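Local coordinates for protein endonuclease V (Streptomyces avermitilis, PDB 3GOC) that probably repairs deaminated bases in DNA, nicking the strand at the second phosphodiester bond 3' to a deoxyinosine with the help of magnesium, at residues 59-70 / 211-220; 27-37 / 188-199. All blocks are in the same frame, centred on the assembly; numbering follows the deposited sequence.

Contact 1 of 2, residues 59-70 / 211-220; sequences AAVVLDAATLDV and ETTRRADSLC. With MG (magnesium ion), chain C; YES (3-(2-hydroxyethyl)-2,2-bis(hydroxymethyl)pentane-1,5-diol), chain H.
Val61 points at helix 211-220. CG1 stands anti to the backbone N (chi1 180°) and meets Arg215 CB at 3.8 Å, the two side chains at about a right angle. CG2 reaches Ala216 CA and, one turn on, Leu219 CD2. Ala59 is packed closer still: its CB is 3.6 Å from Cys220 CB and also touches Leu219 CG. Further along, Leu63 CD1 presses on Thr212 CG2 at 3.5 Å. On the exposed side Val70 CG2 sits over one face of the Arg215 guanidinium, off toward its rim, 3.7 Å from NE. No direct hydrogen bond joins the segments. One water bridges them instead: it donates to Leu68 O and to Glu211 OE1 (2.6 Å), and accepts from Arg215 NE in the guanidinium plane. Asp217 is turned off the strand and binds magnesium through OD1 at 2.2 Å; Asp46 on strand 41-49 is a second ligand. The helix thus packs on one face of the RNase H-like sheet and carries a metal ligand on another side. Strand 55-64 runs between antiparallel neighbours 41-49 and 70-79. Leu219 also touches strand 70-79, Ala216 touches 41-49, and Thr212 reaches Val112 of strand 110-114.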
loop_
_atom_site.group_PDB
_atom_site.type_symbol
_atom_site.label_atom_id
_atom_site.label_comp_id
_atom_site.label_asym_id
_atom_site.label_seq_id
_atom_site.Cartn_x
_atom_site.Cartn_y
_atom_site.Cartn_z
ATOM N N ALA A 59 -23.901 -2.959 -1.872
ATOM C CA ALA A 59 -23.245 -3.653 -0.780
ATOM C C ALA A 59 -22.061 -2.830 -0.310
ATOM O O ALA A 59 -21.398 -2.157 -1.098
ATOM C CB ALA A 59 -22.766 -5.035 -1.224
ATOM N N ALA A 60 -21.821 -2.869 0.994
ATOM C CA ALA A 60 -20.688 -2.178 1.584
ATOM C C ALA A 60 -20.016 -3.223 2.462
ATOM O O ALA A 60 -20.662 -3.838 3.309
ATOM C CB ALA A 60 -21.153 -0.998 2.426
ATOM N N VAL A 61 -18.729 -3.448 2.232
ATOM C CA VAL A 61 -17.982 -4.420 3.015
ATOM C C VAL A 61 -16.790 -3.729 3.647
ATOM O O VAL A 61 -15.921 -3.211 2.950
ATOM C CB VAL A 61 -17.492 -5.592 2.146
ATOM C CG1 VAL A 61 -16.715 -6.581 3.010
ATOM C CG2 VAL A 61 -18.676 -6.289 1.489
ATOM N N VAL A 62 -16.769 -3.720 4.976
ATOM C CA VAL A 62 -15.708 -3.076 5.742
ATOM C C VAL A 62 -14.615 -4.068 6.109
ATOM O O VAL A 62 -14.893 -5.138 6.654
ATOM C CB VAL A 62 -16.260 -2.473 7.051
ATOM C CG1 VAL A 62 -15.178 -1.673 7.743
ATOM C CG2 VAL A 62 -17.466 -1.602 6.758
ATOM N N LEU A 63 -13.374 -3.715 5.797
ATOM C CA LEU A 63 -12.237 -4.573 6.110
ATOM C C LEU A 63 -11.312 -3.920 7.125
ATOM O O LEU A 63 -11.266 -2.695 7.252
ATOM C CB LEU A 63 -11.398 -4.851 4.858
ATOM C CG LEU A 63 -12.075 -5.355 3.586
ATOM C CD1 LEU A 63 -11.026 -5.511 2.495
ATOM C CD2 LEU A 63 -12.768 -6.674 3.861
ATOM N N ASP A 64 -10.594 -4.754 7.864
ATOM C CA ASP A 64 -9.590 -4.253 8.789
ATOM C C ASP A 64 -8.444 -4.042 7.799
ATOM O O ASP A 64 -7.986 -4.989 7.160
ATOM C CB ASP A 64 -9.217 -5.321 9.817
ATOM C CG ASP A 64 -8.047 -4.903 10.690
ATOM O OD1 ASP A 64 -6.939 -5.433 10.487
ATOM O OD2 ASP A 64 -8.237 -4.035 11.565
ATOM N N ALA A 65 -7.991 -2.804 7.652
ATOM C CA ALA A 65 -6.941 -2.494 6.688
ATOM C C ALA A 65 -5.629 -3.235 6.898
ATOM O O ALA A 65 -4.952 -3.600 5.936
ATOM C CB ALA A 65 -6.692 -0.991 6.672
ATOM N N ALA A 66 -5.274 -3.472 8.153
ATOM C CA ALA A 66 -4.021 -4.152 8.453
ATOM C C ALA A 66 -3.994 -5.624 8.041
ATOM O O ALA A 66 -2.993 -6.106 7.515
ATOM C CB ALA A 66 -3.714 -4.024 9.940
ATOM N N THR A 67 -5.096 -6.328 8.279
ATOM C CA THR A 67 -5.183 -7.754 7.976
ATOM C C THR A 67 -5.997 -8.098 6.732
ATOM O O THR A 67 -5.837 -9.175 6.152
ATOM C CB THR A 67 -5.833 -8.507 9.142
ATOM O OG1 THR A 67 -7.173 -8.027 9.321
ATOM C CG2 THR A 67 -5.051 -8.286 10.427
ATOM N N LEU A 68 -6.869 -7.176 6.342
ATOM C CA LEU A 68 -7.777 -7.332 5.209
ATOM C C LEU A 68 -8.943 -8.250 5.578
ATOM O O LEU A 68 -9.715 -8.670 4.714
ATOM C CB LEU A 68 -7.052 -7.860 3.965
ATOM C CG LEU A 68 -5.980 -6.946 3.360
ATOM C CD1 LEU A 68 -5.552 -7.494 2.006
ATOM C CD2 LEU A 68 -6.522 -5.539 3.197
ATOM N N ASP A 69 -9.076 -8.560 6.865
ATOM C CA ASP A 69 -10.185 -9.398 7.310
ATOM C C ASP A 69 -11.473 -8.585 7.283
ATOM O O ASP A 69 -11.465 -7.376 7.525
ATOM C CB ASP A 69 -9.970 -9.919 8.735
ATOM C CG ASP A 69 -8.843 -10.923 8.830
ATOM O OD1 ASP A 69 -8.629 -11.676 7.858
ATOM O OD2 ASP A 69 -8.186 -10.970 9.890
ATOM N N VAL A 70 -12.581 -9.251 6.985
ATOM C CA VAL A 70 -13.871 -8.579 6.957
ATOM C C VAL A 70 -14.316 -8.342 8.394
ATOM O O VAL A 70 -14.278 -9.254 9.223
ATOM C CB VAL A 70 -14.931 -9.436 6.235
ATOM C CG1 VAL A 70 -16.295 -8.757 6.309
ATOM C CG2 VAL A 70 -14.524 -9.646 4.790
ATOM N N GLU A 211 -9.345 -6.326 -2.912
ATOM C CA GLU A 211 -10.197 -7.235 -2.155
ATOM C C GLU A 211 -11.510 -6.580 -1.758
ATOM O O GLU A 211 -12.523 -7.256 -1.614
ATOM C CB GLU A 211 -9.443 -7.770 -0.929
ATOM C CG GLU A 211 -8.358 -8.763 -1.323
ATOM C CD GLU A 211 -7.758 -9.512 -0.152
ATOM O OE1 GLU A 211 -8.511 -9.895 0.767
ATOM O OE2 GLU A 211 -6.529 -9.739 -0.161
ATOM N N THR A 212 -11.493 -5.261 -1.591
ATOM C CA THR A 212 -12.712 -4.534 -1.248
ATOM C C THR A 212 -13.755 -4.691 -2.362
ATOM O O THR A 212 -14.948 -4.867 -2.087
ATOM C CB THR A 212 -12.428 -3.034 -1.036
ATOM O OG1 THR A 212 -11.581 -2.548 -2.090
ATOM C CG2 THR A 212 -11.749 -2.813 0.311
ATOM N N THR A 213 -13.308 -4.634 -3.616
ATOM C CA THR A 213 -14.217 -4.782 -4.746
ATOM C C THR A 213 -14.681 -6.219 -4.869
ATOM O O THR A 213 -15.865 -6.482 -5.086
ATOM C CB THR A 213 -13.545 -4.352 -6.058
ATOM O OG1 THR A 213 -13.307 -2.939 -6.018
ATOM C CG2 THR A 213 -14.437 -4.674 -7.256
ATOM N N ARG A 214 -13.750 -7.153 -4.717
ATOM C CA ARG A 214 -14.093 -8.565 -4.808
ATOM C C ARG A 214 -15.189 -8.918 -3.799
ATOM O O ARG A 214 -16.169 -9.582 -4.142
ATOM C CB ARG A 214 -12.839 -9.413 -4.573
ATOM C CG ARG A 214 -11.884 -9.430 -5.766
ATOM C CD ARG A 214 -10.542 -10.038 -5.389
ATOM N NE ARG A 214 -10.694 -11.345 -4.756
ATOM C CZ ARG A 214 -10.812 -12.491 -5.416
ATOM N NH1 ARG A 214 -10.791 -12.506 -6.742
ATOM N NH2 ARG A 214 -10.963 -13.626 -4.742
ATOM N N ARG A 215 -15.031 -8.449 -2.563
ATOM C CA ARG A 215 -16.000 -8.710 -1.496
ATOM C C ARG A 215 -17.354 -8.045 -1.745
ATOM O O ARG A 215 -18.398 -8.684 -1.642
ATOM C CB ARG A 215 -15.471 -8.193 -0.157
ATOM C CG ARG A 215 -14.155 -8.770 0.302
ATOM C CD ARG A 215 -14.347 -10.122 0.909
ATOM N NE ARG A 215 -13.123 -10.592 1.555
ATOM C CZ ARG A 215 -12.989 -11.811 2.060
ATOM N NH1 ARG A 215 -14.001 -12.663 1.991
ATOM N NH2 ARG A 215 -11.849 -12.179 2.618
ATOM N N ALA A 216 -17.332 -6.753 -2.062
ATOM C CA ALA A 216 -18.569 -6.023 -2.286
ATOM C C ALA A 216 -19.312 -6.547 -3.508
ATOM O O ALA A 216 -20.541 -6.630 -3.502
ATOM C CB ALA A 216 -18.280 -4.537 -2.432
ATOM N N ASP A 217 -18.572 -6.905 -4.552
ATOM C CA ASP A 217 -19.202 -7.430 -5.757
ATOM C C ASP A 217 -19.939 -8.727 -5.446
ATOM O O ASP A 217 -21.099 -8.908 -5.827
ATOM C CB ASP A 217 -18.157 -7.690 -6.847
ATOM C CG ASP A 217 -18.747 -8.395 -8.053
ATOM O OD1 ASP A 217 -19.504 -7.753 -8.806
ATOM O OD2 ASP A 217 -18.470 -9.601 -8.240
ATOM N N SER A 218 -19.263 -9.632 -4.744
ATOM C CA SER A 218 -19.871 -10.912 -4.408
ATOM C C SER A 218 -21.117 -10.709 -3.563
ATOM O O SER A 218 -22.150 -11.338 -3.798
ATOM C CB SER A 218 -18.878 -11.794 -3.648
ATOM O OG SER A 218 -17.820 -12.219 -4.499
ATOM N N LEU A 219 -21.029 -9.808 -2.588
ATOM C CA LEU A 219 -22.161 -9.568 -1.702
ATOM C C LEU A 219 -23.377 -8.917 -2.360
ATOM O O LEU A 219 -24.508 -9.350 -2.124
ATOM C CB LEU A 219 -21.717 -8.752 -0.480
ATOM C CG LEU A 219 -22.814 -8.436 0.546
ATOM C CD1 LEU A 219 -23.483 -9.717 1.051
ATOM C CD2 LEU A 219 -22.198 -7.672 1.707
ATOM N N CYS A 220 -23.184 -7.887 -3.175
ATOM C CA CYS A 220 -24.362 -7.294 -3.794
ATOM C C CYS A 220 -25.031 -8.253 -4.773
ATOM O O CYS A 220 -26.251 -8.233 -4.930
ATOM C CB CYS A 220 -24.040 -5.958 -4.486
ATOM S SG CYS A 220 -22.895 -5.964 -5.889
HETATM MG MG MG C . -19.787 -5.678 -9.511
HETATM O O1 YES H . 1.195 -6.181 5.861
HETATM C C1 YES H . 1.065 -6.522 4.517
HETATM C C2 YES H . 1.342 -7.850 4.014
HETATM C C3 YES H . 2.848 -8.113 4.280
HETATM O O3 YES H . 3.787 -7.203 3.577
HETATM C C4 YES H . 0.887 -7.946 2.539
HETATM O O4 YES H . 1.151 -9.353 1.948
HETATM C C5 YES H . 0.378 -8.811 4.874
HETATM C C6 YES H . -1.191 -8.646 4.645
HETATM C C7 YES H . -2.001 -8.894 5.873
HETATM O O7 YES H . -1.447 -8.273 7.029
HETATM C C8 YES H . 0.677 -10.352 4.765
HETATM C C9 YES H . 1.068 -10.827 6.103
HETATM O O9 YES H . 2.019 -10.170 6.893
HETATM O O HOH W 1 -10.530 -9.246 2.219
HETATM O O HOH W 2 -22.040 -6.150 -9.408
HETATM O O HOH W 3 -19.786 -6.535 -11.669
HETATM O O HOH W 4 -17.451 -5.479 -9.511
#

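Contact 2 of 2, residues 27-37 / 188-199; sequences RVILDEPGPPP and GHRVDLDHACAH
His189 receives Ile29 at its ring edge: Ile29 N donates to ND1 at 3.0 Å. Arg190 N returns a bond to Ile29 O, and Arg190 CG covers one face of the His189 ring. The tight part follows at Pro33 and Gly34. Asp192 N donates to Pro33 O from above the carbonyl plane, and the same oxygen lies over the His195 ring, 3.2 Å from CG. Asp192 is the N-cap of helix 193-202; its OD1 accepts from both His195 N and ND1. Gly34 packs against Arg190 O, where a side chain would hardly fit. His199 NE2 donates to Pro35 O at 2.7 Å, and Pro37 CB makes a CH-pi contact over its ring.

On the more exposed side, Glu32 CG is anti to the backbone N (chi1 -177°) on an extended chain, carrying the carboxylate alongside Arg190. Arg190 grips Glu32 side-on, planes 46° apart: NE meets OE1 from above the carboxylate plane (2.9 Å, 170°), and NH2 takes the syn lone pair of OE2 (3.0 Å). One water links Glu32 OE2 to Arg190 O, another Leu30 O to Val191 O. A leucine in place of Arg190 would probably leave Glu32 without its charged mate and Gly135 O without the NH1 bond. Arg190 N, Asp192 N and His199 NE2 serve three loop carbonyls. His189 ND1, as acceptor, is probably unprotonated, whereas His199 NE2 carries a proton.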
loop_
_atom_site.group_PDB
_atom_site.type_symbol
_atom_site.label_atom_id
_atom_site.label_comp_id
_atom_site.label_asym_id
_atom_site.label_seq_id
_atom_site.Cartn_x
_atom_site.Cartn_y
_atom_site.Cartn_z
ATOM N N ARG A 27 -17.348 21.000 -3.784
ATOM C CA ARG A 27 -17.107 20.556 -2.420
ATOM C C ARG A 27 -15.985 19.523 -2.361
ATOM O O ARG A 27 -15.532 19.154 -1.281
ATOM C CB ARG A 27 -18.394 19.976 -1.818
ATOM C CG ARG A 27 -19.510 21.005 -1.662
ATOM C CD ARG A 27 -20.127 20.956 -0.274
ATOM N NE ARG A 27 -21.047 19.836 -0.104
ATOM C CZ ARG A 27 -22.252 19.775 -0.660
ATOM N NH1 ARG A 27 -23.029 18.717 -0.453
ATOM N NH2 ARG A 27 -22.685 20.775 -1.414
ATOM N N VAL A 28 -15.527 19.071 -3.524
ATOM C CA VAL A 28 -14.464 18.077 -3.585
ATOM C C VAL A 28 -13.138 18.620 -3.064
ATOM O O VAL A 28 -12.734 19.731 -3.404
ATOM C CB VAL A 28 -14.262 17.566 -5.033
ATOM C CG1 VAL A 28 -13.077 16.610 -5.097
ATOM C CG2 VAL A 28 -15.528 16.861 -5.518
ATOM N N ILE A 29 -12.472 17.830 -2.227
ATOM C CA ILE A 29 -11.179 18.206 -1.665
ATOM C C ILE A 29 -10.108 17.350 -2.333
ATOM O O ILE A 29 -10.178 16.118 -2.313
ATOM C CB ILE A 29 -11.165 18.000 -0.137
ATOM C CG1 ILE A 29 -12.152 18.979 0.513
ATOM C CG2 ILE A 29 -9.756 18.206 0.411
ATOM C CD1 ILE A 29 -12.375 18.755 2.002
ATOM N N LEU A 30 -9.119 18.013 -2.925
ATOM C CA LEU A 30 -8.048 17.326 -3.641
ATOM C C LEU A 30 -6.662 17.418 -3.006
ATOM O O LEU A 30 -5.769 16.638 -3.344
ATOM C CB LEU A 30 -7.967 17.860 -5.077
ATOM C CG LEU A 30 -9.202 17.704 -5.973
ATOM C CD1 LEU A 30 -8.992 18.467 -7.273
ATOM C CD2 LEU A 30 -9.458 16.231 -6.250
ATOM N N ASP A 31 -6.476 18.359 -2.087
ATOM C CA ASP A 31 -5.171 18.526 -1.463
ATOM C C ASP A 31 -4.998 17.885 -0.090
ATOM O O ASP A 31 -4.014 18.156 0.602
ATOM C CB ASP A 31 -4.804 20.011 -1.414
ATOM C CG ASP A 31 -4.383 20.544 -2.770
ATOM O OD1 ASP A 31 -4.174 21.770 -2.903
ATOM O OD2 ASP A 31 -4.250 19.727 -3.709
ATOM N N GLU A 32 -5.952 17.044 0.306
ATOM C CA GLU A 32 -5.848 16.328 1.581
ATOM C C GLU A 32 -5.254 14.965 1.230
ATOM O O GLU A 32 -5.867 14.179 0.511
ATOM C CB GLU A 32 -7.217 16.137 2.238
ATOM C CG GLU A 32 -7.124 15.448 3.600
ATOM C CD GLU A 32 -8.441 15.394 4.355
ATOM O OE1 GLU A 32 -9.375 16.153 4.010
ATOM O OE2 GLU A 32 -8.532 14.601 5.320
ATOM N N PRO A 33 -4.045 14.669 1.726
ATOM C CA PRO A 33 -3.405 13.383 1.427
ATOM C C PRO A 33 -4.277 12.171 1.728
ATOM O O PRO A 33 -4.404 11.266 0.898
ATOM C CB PRO A 33 -2.144 13.428 2.280
ATOM C CG PRO A 33 -1.784 14.898 2.210
ATOM C CD PRO A 33 -3.126 15.546 2.473
ATOM N N GLY A 34 -4.880 12.156 2.910
ATOM C CA GLY A 34 -5.731 11.043 3.279
ATOM C C GLY A 34 -5.075 10.111 4.276
ATOM O O GLY A 34 -3.907 10.283 4.623
ATOM N N PRO A 35 -5.811 9.099 4.750
ATOM C CA PRO A 35 -5.276 8.141 5.718
ATOM C C PRO A 35 -4.256 7.193 5.092
ATOM O O PRO A 35 -4.282 6.935 3.891
ATOM C CB PRO A 35 -6.526 7.414 6.198
ATOM C CG PRO A 35 -7.356 7.355 4.944
ATOM C CD PRO A 35 -7.189 8.748 4.362
ATOM N N PRO A 36 -3.323 6.677 5.902
ATOM C CA PRO A 36 -2.320 5.758 5.367
ATOM C C PRO A 36 -2.897 4.357 5.203
ATOM O O PRO A 36 -3.911 4.012 5.810
ATOM C CB PRO A 36 -1.221 5.802 6.422
ATOM C CG PRO A 36 -2.002 5.979 7.682
ATOM C CD PRO A 36 -3.018 7.032 7.299
ATOM N N PRO A 37 -2.269 3.535 4.358
ATOM C CA PRO A 37 -2.783 2.179 4.177
ATOM C C PRO A 37 -2.351 1.302 5.349
ATOM O O PRO A 37 -1.465 1.675 6.120
ATOM C CB PRO A 37 -2.134 1.745 2.865
ATOM C CG PRO A 37 -0.810 2.421 2.927
ATOM C CD PRO A 37 -1.175 3.815 3.415
ATOM N N GLY A 188 -11.293 10.289 -5.330
ATOM C CA GLY A 188 -12.702 10.572 -5.205
ATOM C C GLY A 188 -12.858 11.859 -4.417
ATOM O O GLY A 188 -13.296 12.885 -4.945
ATOM N N HIS A 189 -12.467 11.805 -3.148
ATOM C CA HIS A 189 -12.586 12.947 -2.247
ATOM C C HIS A 189 -11.673 12.750 -1.033
ATOM O O HIS A 189 -11.561 11.649 -0.503
ATOM C CB HIS A 189 -14.049 13.052 -1.800
ATOM C CG HIS A 189 -14.334 14.179 -0.857
ATOM N ND1 HIS A 189 -14.049 15.493 -1.156
ATOM C CD2 HIS A 189 -14.966 14.194 0.341
ATOM C CE1 HIS A 189 -14.499 16.271 -0.187
ATOM N NE2 HIS A 189 -15.062 15.508 0.733
ATOM N N ARG A 190 -11.007 13.825 -0.617
ATOM C CA ARG A 190 -10.129 13.814 0.554
ATOM C C ARG A 190 -8.983 12.794 0.559
ATOM O O ARG A 190 -8.563 12.335 1.619
ATOM C CB ARG A 190 -10.981 13.651 1.818
ATOM C CG ARG A 190 -11.977 14.793 2.043
ATOM C CD ARG A 190 -12.727 14.609 3.352
ATOM N NE ARG A 190 -11.802 14.543 4.477
ATOM C CZ ARG A 190 -12.040 13.899 5.616
ATOM N NH1 ARG A 190 -13.183 13.256 5.798
ATOM N NH2 ARG A 190 -11.115 13.875 6.571
ATOM N N VAL A 191 -8.479 12.448 -0.623
ATOM C CA VAL A 191 -7.358 11.511 -0.755
ATOM C C VAL A 191 -6.541 11.951 -1.970
ATOM O O VAL A 191 -7.130 12.362 -2.969
ATOM C CB VAL A 191 -7.844 10.059 -1.012
ATOM C CG1 VAL A 191 -6.654 9.118 -1.089
ATOM C CG2 VAL A 191 -8.802 9.613 0.080
ATOM N N ASP A 192 -5.207 11.906 -1.908
ATOM C CA ASP A 192 -4.447 12.286 -3.097
ATOM C C ASP A 192 -4.071 11.039 -3.896
ATOM O O ASP A 192 -4.291 9.911 -3.437
ATOM C CB ASP A 192 -3.211 13.166 -2.783
ATOM C CG ASP A 192 -2.152 12.486 -1.927
ATOM O OD1 ASP A 192 -2.089 11.249 -1.860
ATOM O OD2 ASP A 192 -1.344 13.235 -1.318
ATOM N N LEU A 193 -3.548 11.228 -5.103
ATOM C CA LEU A 193 -3.216 10.091 -5.955
ATOM C C LEU A 193 -2.196 9.135 -5.373
ATOM O O LEU A 193 -2.339 7.924 -5.529
ATOM C CB LEU A 193 -2.762 10.561 -7.341
ATOM C CG LEU A 193 -3.871 10.723 -8.381
ATOM C CD1 LEU A 193 -3.253 11.146 -9.706
ATOM C CD2 LEU A 193 -4.628 9.405 -8.552
ATOM N N ASP A 194 -1.171 9.659 -4.704
ATOM C CA ASP A 194 -0.168 8.788 -4.109
ATOM C C ASP A 194 -0.823 7.868 -3.083
ATOM O O ASP A 194 -0.551 6.668 -3.056
ATOM C CB ASP A 194 0.942 9.609 -3.444
ATOM C CG ASP A 194 1.997 10.064 -4.428
ATOM O OD1 ASP A 194 1.894 9.717 -5.624
ATOM O OD2 ASP A 194 2.943 10.770 -4.008
ATOM N N HIS A 195 -1.696 8.427 -2.247
ATOM C CA HIS A 195 -2.370 7.618 -1.239
ATOM C C HIS A 195 -3.382 6.670 -1.864
ATOM O O HIS A 195 -3.565 5.551 -1.386
ATOM C CB HIS A 195 -3.061 8.493 -0.188
ATOM C CG HIS A 195 -2.130 9.044 0.845
ATOM N ND1 HIS A 195 -1.226 10.049 0.570
ATOM C CD2 HIS A 195 -1.942 8.717 2.146
ATOM C CE1 HIS A 195 -0.522 10.315 1.656
ATOM N NE2 HIS A 195 -0.936 9.521 2.627
ATOM N N ALA A 196 -4.045 7.116 -2.926
ATOM C CA ALA A 196 -5.010 6.254 -3.599
ATOM C C ALA A 196 -4.271 5.026 -4.134
ATOM O O ALA A 196 -4.760 3.902 -4.038
ATOM C CB ALA A 196 -5.692 7.000 -4.745
ATOM N N CYS A 197 -3.092 5.246 -4.708
ATOM C CA CYS A 197 -2.299 4.141 -5.229
ATOM C C CYS A 197 -1.822 3.235 -4.102
ATOM O O CYS A 197 -1.849 2.009 -4.228
ATOM C CB CYS A 197 -1.093 4.669 -5.999
ATOM S SG CYS A 197 -1.522 5.335 -7.607
ATOM N N ALA A 198 -1.382 3.838 -2.999
ATOM C CA ALA A 198 -0.903 3.074 -1.856
ATOM C C ALA A 198 -2.003 2.170 -1.315
ATOM O O ALA A 198 -1.760 1.008 -0.999
ATOM C CB ALA A 198 -0.408 4.020 -0.762
ATOM N N HIS A 199 -3.221 2.691 -1.214
ATOM C CA HIS A 199 -4.321 1.874 -0.712
ATOM C C HIS A 199 -4.648 0.755 -1.689
ATOM O O HIS A 199 -4.905 -0.382 -1.293
ATOM C CB HIS A 199 -5.561 2.739 -0.466
ATOM C CG HIS A 199 -5.555 3.418 0.869
ATOM N ND1 HIS A 199 -5.893 2.763 2.034
ATOM C CD2 HIS A 199 -5.193 4.670 1.232
ATOM C CE1 HIS A 199 -5.736 3.585 3.060
ATOM N NE2 HIS A 199 -5.311 4.748 2.598
HETATM O O HOH W 5 -6.601 14.487 -4.689
HETATM O O HOH W 6 -8.870 12.015 4.375
#

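How the contacts relate
From the N terminus, the loop 27-37 comes first, between helix 14-24 and strand 41-49. Strand 55-64 and its turn follow. Contact 2 closes when the chain reaches 188-199, after 150 intervening residues. Contact 1 closes next, when helix 211-228 returns to 59-70. The segments alternate, so the two closures cross and neither nests in the other. Contact 1 ties the C-terminal helix to the strand 55-64 side of the mixed sheet. Contact 2 ties loop 27-37 to strand 183-189 and helix 193-202. Their centres are about 19 Å apart and they do not touch. Helices 193-202 and 211-228 are consecutive, and both contacts reach the second subunit.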